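Local coordinates for protein putative D-tyrosyl-tRNA(Tyr) deacylase 2 (Leishmania major, PDB 1TC5) that may hydrolyse D-tyrosyl-tRNA(Tyr) to free D-tyrosine and tRNA(Tyr), acting as a divergent homodimeric D-aminoacyl-tRNA deacylase, at residues A[105-108]-A[109-112]; A[62-65]-A[66-70]. All coordinates share one frame; numbering follows the deposited sequence.

Interaction 1: residues A[105-108]-A[109-112]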
ATOM      1  N   LYS A 105      -4.877   4.302 -14.733  1.00 13.13           N
ATOM      2  CA  LYS A 105      -5.764   5.441 -14.606  1.00 13.33           C
ATOM      3  C   LYS A 105      -7.199   5.060 -14.969  1.00 12.95           C
ATOM      4  O   LYS A 105      -7.430   4.220 -15.833  1.00 14.28           O
ATOM      5  CB  LYS A 105      -5.294   6.609 -15.491  1.00 14.63           C
ATOM      6  CG  LYS A 105      -3.930   7.194 -15.144  1.00 19.87           C
ATOM      7  CD  LYS A 105      -3.491   8.111 -16.282  1.00 28.72           C
ATOM      8  CE  LYS A 105      -2.754   9.347 -15.837  1.00 35.20           C
ATOM      9  NZ  LYS A 105      -2.868  10.388 -16.923  1.00 39.12           N
ATOM     10  N   VAL A 106      -8.147   5.697 -14.299  1.00 11.26           N
ATOM     11  CA  VAL A 106      -9.569   5.562 -14.600  1.00 13.51           C
ATOM     12  C   VAL A 106      -9.897   6.062 -16.011  1.00 13.95           C
ATOM     13  O   VAL A 106      -9.482   7.146 -16.398  1.00 15.60           O
ATOM     14  CB  VAL A 106     -10.393   6.346 -13.565  1.00 12.12           C
ATOM     15  CG1 VAL A 106     -11.895   6.450 -14.004  1.00 16.99           C
ATOM     16  CG2 VAL A 106     -10.242   5.698 -12.197  1.00 14.90           C
ATOM     17  N   LYS A 107     -10.625   5.231 -16.759  1.00 15.95           N
ATOM     18  CA  LYS A 107     -11.154   5.546 -18.076  1.00 18.72           C
ATOM     19  C   LYS A 107     -12.610   5.088 -18.077  1.00 19.56           C
ATOM     20  O   LYS A 107     -12.883   3.881 -18.161  1.00 18.26           O
ATOM     21  CB  LYS A 107     -10.346   4.803 -19.144  1.00 20.54           C
ATOM     22  CG  LYS A 107     -11.004   4.676 -20.537  1.00 29.07           C
ATOM     23  CD  LYS A 107      -9.989   4.189 -21.575  1.00 34.99           C
ATOM     24  CE  LYS A 107     -10.489   2.996 -22.363  1.00 39.13           C
ATOM     25  NZ  LYS A 107     -11.377   3.416 -23.463  1.00 41.31           N
ATOM     26  N   GLY A 108     -13.529   6.047 -17.961  1.00 18.42           N
ATOM     27  CA  GLY A 108     -14.945   5.747 -17.826  1.00 19.84           C
ATOM     28  C   GLY A 108     -15.147   4.936 -16.564  1.00 19.96           C
ATOM     29  O   GLY A 108     -14.845   5.414 -15.473  1.00 19.83           O
ATOM     30  N   ARG A 109     -15.601   3.695 -16.727  1.00 20.73           N
ATOM     31  CA  ARG A 109     -15.809   2.774 -15.605  1.00 19.81           C
ATOM     32  C   ARG A 109     -14.823   1.605 -15.637  1.00 16.71           C
ATOM     33  O   ARG A 109     -15.067   0.536 -15.108  1.00 13.62           O
ATOM     34  CB  ARG A 109     -17.257   2.316 -15.604  1.00 20.60           C
ATOM     35  CG  ARG A 109     -18.180   3.444 -15.118  1.00 25.94           C
ATOM     36  CD  ARG A 109     -19.663   3.241 -15.387  1.00 37.18           C
ATOM     37  NE  ARG A 109     -19.925   2.421 -16.576  1.00 43.78           N
ATOM     38  CZ  ARG A 109     -20.377   2.867 -17.757  1.00 49.84           C
ATOM     39  NH1 ARG A 109     -20.642   4.164 -17.968  1.00 50.06           N
ATOM     40  NH2 ARG A 109     -20.574   1.989 -18.743  1.00 49.51           N
ATOM     41  N   SER A 110     -13.687   1.833 -16.255  1.00 16.75           N
ATOM     42  CA  SER A 110     -12.646   0.830 -16.327  1.00 19.40           C
ATOM     43  C   SER A 110     -11.302   1.481 -16.008  1.00 16.19           C
ATOM     44  O   SER A 110     -11.235   2.650 -15.652  1.00 13.26           O
ATOM     45  CB  SER A 110     -12.658   0.183 -17.718  1.00 20.59           C
ATOM     46  OG  SER A 110     -12.049   1.010 -18.683  1.00 29.31           O
ATOM     47  N   VAL A 111     -10.240   0.693 -16.093  1.00 15.07           N
ATOM     48  CA  VAL A 111      -8.883   1.178 -15.873  1.00 16.21           C
ATOM     49  C   VAL A 111      -8.051   0.927 -17.126  1.00 16.92           C
ATOM     50  O   VAL A 111      -8.098  -0.152 -17.711  1.00 16.81           O
ATOM     51  CB  VAL A 111      -8.162   0.462 -14.665  1.00 15.18           C
ATOM     52  CG1 VAL A 111      -6.766   0.986 -14.509  1.00 11.49           C
ATOM     53  CG2 VAL A 111      -8.956   0.630 -13.378  1.00 14.51           C
ATOM     54  N   GLN A 112      -7.277   1.936 -17.520  1.00 17.50           N
ATOM     55  CA  GLN A 112      -6.344   1.810 -18.629  1.00 15.94           C
ATOM     56  C   GLN A 112      -4.918   1.881 -18.107  1.00 14.46           C
ATOM     57  O   GLN A 112      -4.608   2.613 -17.166  1.00 13.52           O
ATOM     58  CB  GLN A 112      -6.539   2.881 -19.703  1.00 17.00           C
ATOM     59  CG  GLN A 112      -6.518   4.360 -19.188  1.00 22.29           C
ATOM     60  CD  GLN A 112      -5.158   5.076 -19.226  1.00 26.58           C
ATOM     61  OE1 GLN A 112      -4.102   4.460 -19.403  1.00 26.65           O
ATOM     62  NE2 GLN A 112      -5.195   6.396 -19.055  1.00 23.22           N
TER
HETATM   63  O   HOH W   1      -7.592   7.501 -18.604  1.00 30.80           O
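The flat amide of Gln112 carries the methylene chain of Lys105 on one face, CB standing over the plane 3.6 Å from Gln112 NE2 and CD set off to one side of that atom at 3.7 Å. At the amide's edge, NE2 donates to a water that in turn donates to Val106 O, while OE1 accepts from His114 N; the two bonds, from opposite ends of the amide, should fix its rotation. The setting is a tight beta hairpin, its antiparallel strands 105-107 and 110-112 joined by the two-residue loop Gly108-Arg109 in a type II' turn from Lys107 to Ser110. Gly108 takes the first corner of the turn, where its positive phi of 61° suits glycine. Lys105 and Gln112 form a hydrogen-bonded pair through Lys105 N to Gln112 O (3.0 Å) and Gln112 N to Lys105 O (2.8 Å). Gln112 CG, held between its own backbone N and carbonyl carbon (chi1 54°), leans back across the hairpin to within 3.9 Å of Lys107 CB, and the side chains of Lys107 and Gln112 cross nearly at right angles. Val106 and Val111 occupy the other face as a non-hydrogen-bonded pair; in the dimer they pack on Phe192 and Lys69 of the second subunit, respectively, so the hairpin is an arm of the dimer interface. Next to the turn, Lys107 N donates almost straight to Ser110 O at 2.9 Å. Lys107 O is gripped twice by Ser110: N approaches from above the carbonyl plane, and OG donates within that plane at 3.0 Å.

Interaction 2: residues A[62-65]-A[66-70]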
ATOM      1  N   VAL A  62      17.372   5.027  -6.581  1.00 18.34           N
ATOM      2  CA  VAL A  62      17.744   4.215  -5.423  1.00 18.34           C
ATOM      3  C   VAL A  62      18.232   5.175  -4.325  1.00 17.85           C
ATOM      4  O   VAL A  62      17.932   4.981  -3.163  1.00 17.04           O
ATOM      5  CB  VAL A  62      18.826   3.163  -5.768  1.00 18.21           C
ATOM      6  CG1 VAL A  62      19.387   2.502  -4.495  1.00 19.22           C
ATOM      7  CG2 VAL A  62      18.272   2.097  -6.676  1.00 20.59           C
ATOM      8  N   GLY A  63      18.958   6.213  -4.715  1.00 17.70           N
ATOM      9  CA  GLY A  63      19.426   7.224  -3.783  1.00 19.37           C
ATOM     10  C   GLY A  63      18.292   7.937  -3.078  1.00 21.94           C
ATOM     11  O   GLY A  63      18.372   8.213  -1.885  1.00 22.37           O
ATOM     12  N   VAL A  64      17.222   8.228  -3.811  1.00 21.58           N
ATOM     13  CA  VAL A  64      16.045   8.845  -3.200  1.00 21.96           C
ATOM     14  C   VAL A  64      15.431   7.890  -2.179  1.00 22.17           C
ATOM     15  O   VAL A  64      15.124   8.274  -1.058  1.00 21.02           O
ATOM     16  CB  VAL A  64      14.977   9.241  -4.258  1.00 21.35           C
ATOM     17  CG1 VAL A  64      13.620   9.618  -3.591  1.00 24.36           C
ATOM     18  CG2 VAL A  64      15.488  10.382  -5.145  1.00 24.28           C
ATOM     19  N   LEU A  65      15.274   6.631  -2.568  1.00 22.85           N
ATOM     20  CA  LEU A  65      14.795   5.606  -1.650  1.00 21.27           C
ATOM     21  C   LEU A  65      15.635   5.471  -0.374  1.00 18.35           C
ATOM     22  O   LEU A  65      15.084   5.327   0.704  1.00 17.53           O
ATOM     23  CB  LEU A  65      14.726   4.244  -2.352  1.00 22.26           C
ATOM     24  CG  LEU A  65      14.343   3.057  -1.456  1.00 23.57           C
ATOM     25  CD1 LEU A  65      12.904   3.217  -0.895  1.00 25.49           C
ATOM     26  CD2 LEU A  65      14.454   1.768  -2.223  1.00 27.67           C
ATOM     27  N   LEU A  66      16.960   5.517  -0.491  1.00 19.26           N
ATOM     28  CA  LEU A  66      17.837   5.232   0.646  1.00 17.14           C
ATOM     29  C   LEU A  66      18.298   6.454   1.431  1.00 15.71           C
ATOM     30  O   LEU A  66      18.523   6.346   2.633  1.00 18.58           O
ATOM     31  CB  LEU A  66      19.049   4.401   0.189  1.00 17.97           C
ATOM     32  CG  LEU A  66      18.726   3.081  -0.504  1.00 16.74           C
ATOM     33  CD1 LEU A  66      20.038   2.360  -0.885  1.00 19.54           C
ATOM     34  CD2 LEU A  66      17.826   2.173   0.330  1.00 17.03           C
ATOM     35  N   HIS A  67      18.434   7.608   0.769  1.00 16.31           N
ATOM     36  CA  HIS A  67      18.996   8.821   1.387  1.00 16.98           C
ATOM     37  C   HIS A  67      17.957   9.717   2.040  1.00 16.65           C
ATOM     38  O   HIS A  67      18.281  10.547   2.882  1.00 19.37           O
ATOM     39  CB  HIS A  67      19.742   9.694   0.346  1.00 19.65           C
ATOM     40  CG  HIS A  67      20.882   8.994  -0.326  1.00 23.14           C
ATOM     41  ND1 HIS A  67      21.241   9.234  -1.637  1.00 27.69           N
ATOM     42  CD2 HIS A  67      21.746   8.059   0.137  1.00 25.17           C
ATOM     43  CE1 HIS A  67      22.264   8.462  -1.958  1.00 26.63           C
ATOM     44  NE2 HIS A  67      22.593   7.742  -0.899  1.00 27.07           N
ATOM     45  N   THR A  68      16.721   9.617   1.600  1.00 16.76           N
ATOM     46  CA  THR A  68      15.665  10.475   2.126  1.00 17.14           C
ATOM     47  C   THR A  68      15.262   9.992   3.519  1.00 16.11           C
ATOM     48  O   THR A  68      15.075   8.801   3.727  1.00 16.27           O
ATOM     49  CB  THR A  68      14.443  10.458   1.168  1.00 16.70           C
ATOM     50  OG1 THR A  68      14.896  10.727  -0.172  1.00 14.14           O
ATOM     51  CG2 THR A  68      13.450  11.586   1.487  1.00 17.90           C
ATOM     52  N   LYS A  69      15.165  10.924   4.462  1.00 15.92           N
ATOM     53  CA  LYS A  69      14.677  10.622   5.800  1.00 16.99           C
ATOM     54  C   LYS A  69      13.169  10.603   5.725  1.00 15.06           C
ATOM     55  O   LYS A  69      12.553  11.631   5.558  1.00 14.05           O
ATOM     56  CB  LYS A  69      15.167  11.658   6.795  1.00 20.03           C
ATOM     57  CG  LYS A  69      16.712  11.714   6.900  1.00 21.27           C
ATOM     58  CD  LYS A  69      17.182  12.871   7.805  1.00 26.68           C
ATOM     59  CE  LYS A  69      18.705  12.986   7.859  1.00 30.27           C
ATOM     60  NZ  LYS A  69      19.295  12.399   9.094  1.00 36.97           N
ATOM     61  N   ILE A  70      12.583   9.414   5.800  1.00 14.07           N
ATOM     62  CA  ILE A  70      11.147   9.253   5.609  1.00 16.05           C
ATOM     63  C   ILE A  70      10.481   8.729   6.864  1.00 14.46           C
ATOM     64  O   ILE A  70       9.584   9.365   7.382  1.00 15.98           O
ATOM     65  CB  ILE A  70      10.870   8.283   4.428  1.00 15.52           C
ATOM     66  CG1 ILE A  70      11.533   8.802   3.147  1.00 19.91           C
ATOM     67  CG2 ILE A  70       9.353   8.121   4.217  1.00 18.39           C
ATOM     68  CD1 ILE A  70      11.719   7.717   2.068  1.00 20.30           C
TER
HETATM   69  O   HOH W   2      15.080   6.204   3.277  1.00 23.50           O
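Thr68 bends its hydroxyl back onto the last turn of helix 55-67, where OG1 donates to Val64 O at 2.6 Å, in the carbonyl plane and on a lone pair. The torsion makes this possible: OG1 lies beside its own backbone N and opposite the carbonyl carbon (chi1 -51°), so hydroxyl and amide face the same acceptor. The backbone hydrogen bond from Thr68 N to Val64 O is weak at 3.4 Å, and the hydroxyl makes the shorter of the two bonds to that oxygen, just where Thr68 leaves helical geometry. The adjacent carbonyl, Leu65 O, is bridged to Thr68 O by a water that donates to both. One turn back, routine i to i+4 bonds persist, with Leu66 N to Val62 O at 2.9 Å and His67 N to Gly63 O at 2.7 Å. His67 CG also stands beside the backbone N (chi1 -60°), which turns the ring back along the helix, bringing ND1 to 3.5 Å and CE1 to 3.6 Å from Gly63 CA, which bears no side chain. Leu66 CD1 reaches Val62 CG1 at 3.7 Å, the two side chains running side by side. Leu65 CG lies 4.0 Å from Leu66 CD2, these two side chains crossing at a slant. Val62 packs on Phe129, Phe132 and Val133 of helix 119-136, and Leu66 on Ala136 of the same helix; Leu65 and Ile70 lie on Leu15 of strand 10-18, and Ile70 also touches His190 and Phe192 of strand 190-193.

Interaction 2 is mostly buried, about 12 Å from the centre of the chain, whereas interaction 1 projects to the surface some 26 Å out. Within one subunit they belong to different elements and never touch, their nearest atoms being about 20 Å apart. Across the dimer they meet: Val64, Thr68 and Ile70 of 62-70 pack on Val106, Ser110 and Val111 of the second subunit's hairpin, and Arg109 in turn reaches His67 of the other copy. The hairpin joins paired strand amides, a polar face of lysine, serine and glutamine and a valine face turned to the second subunit; the helix end has helical bonds, a threonine hydroxyl bonded to a helical carbonyl, and branched hydrocarbon facing the core.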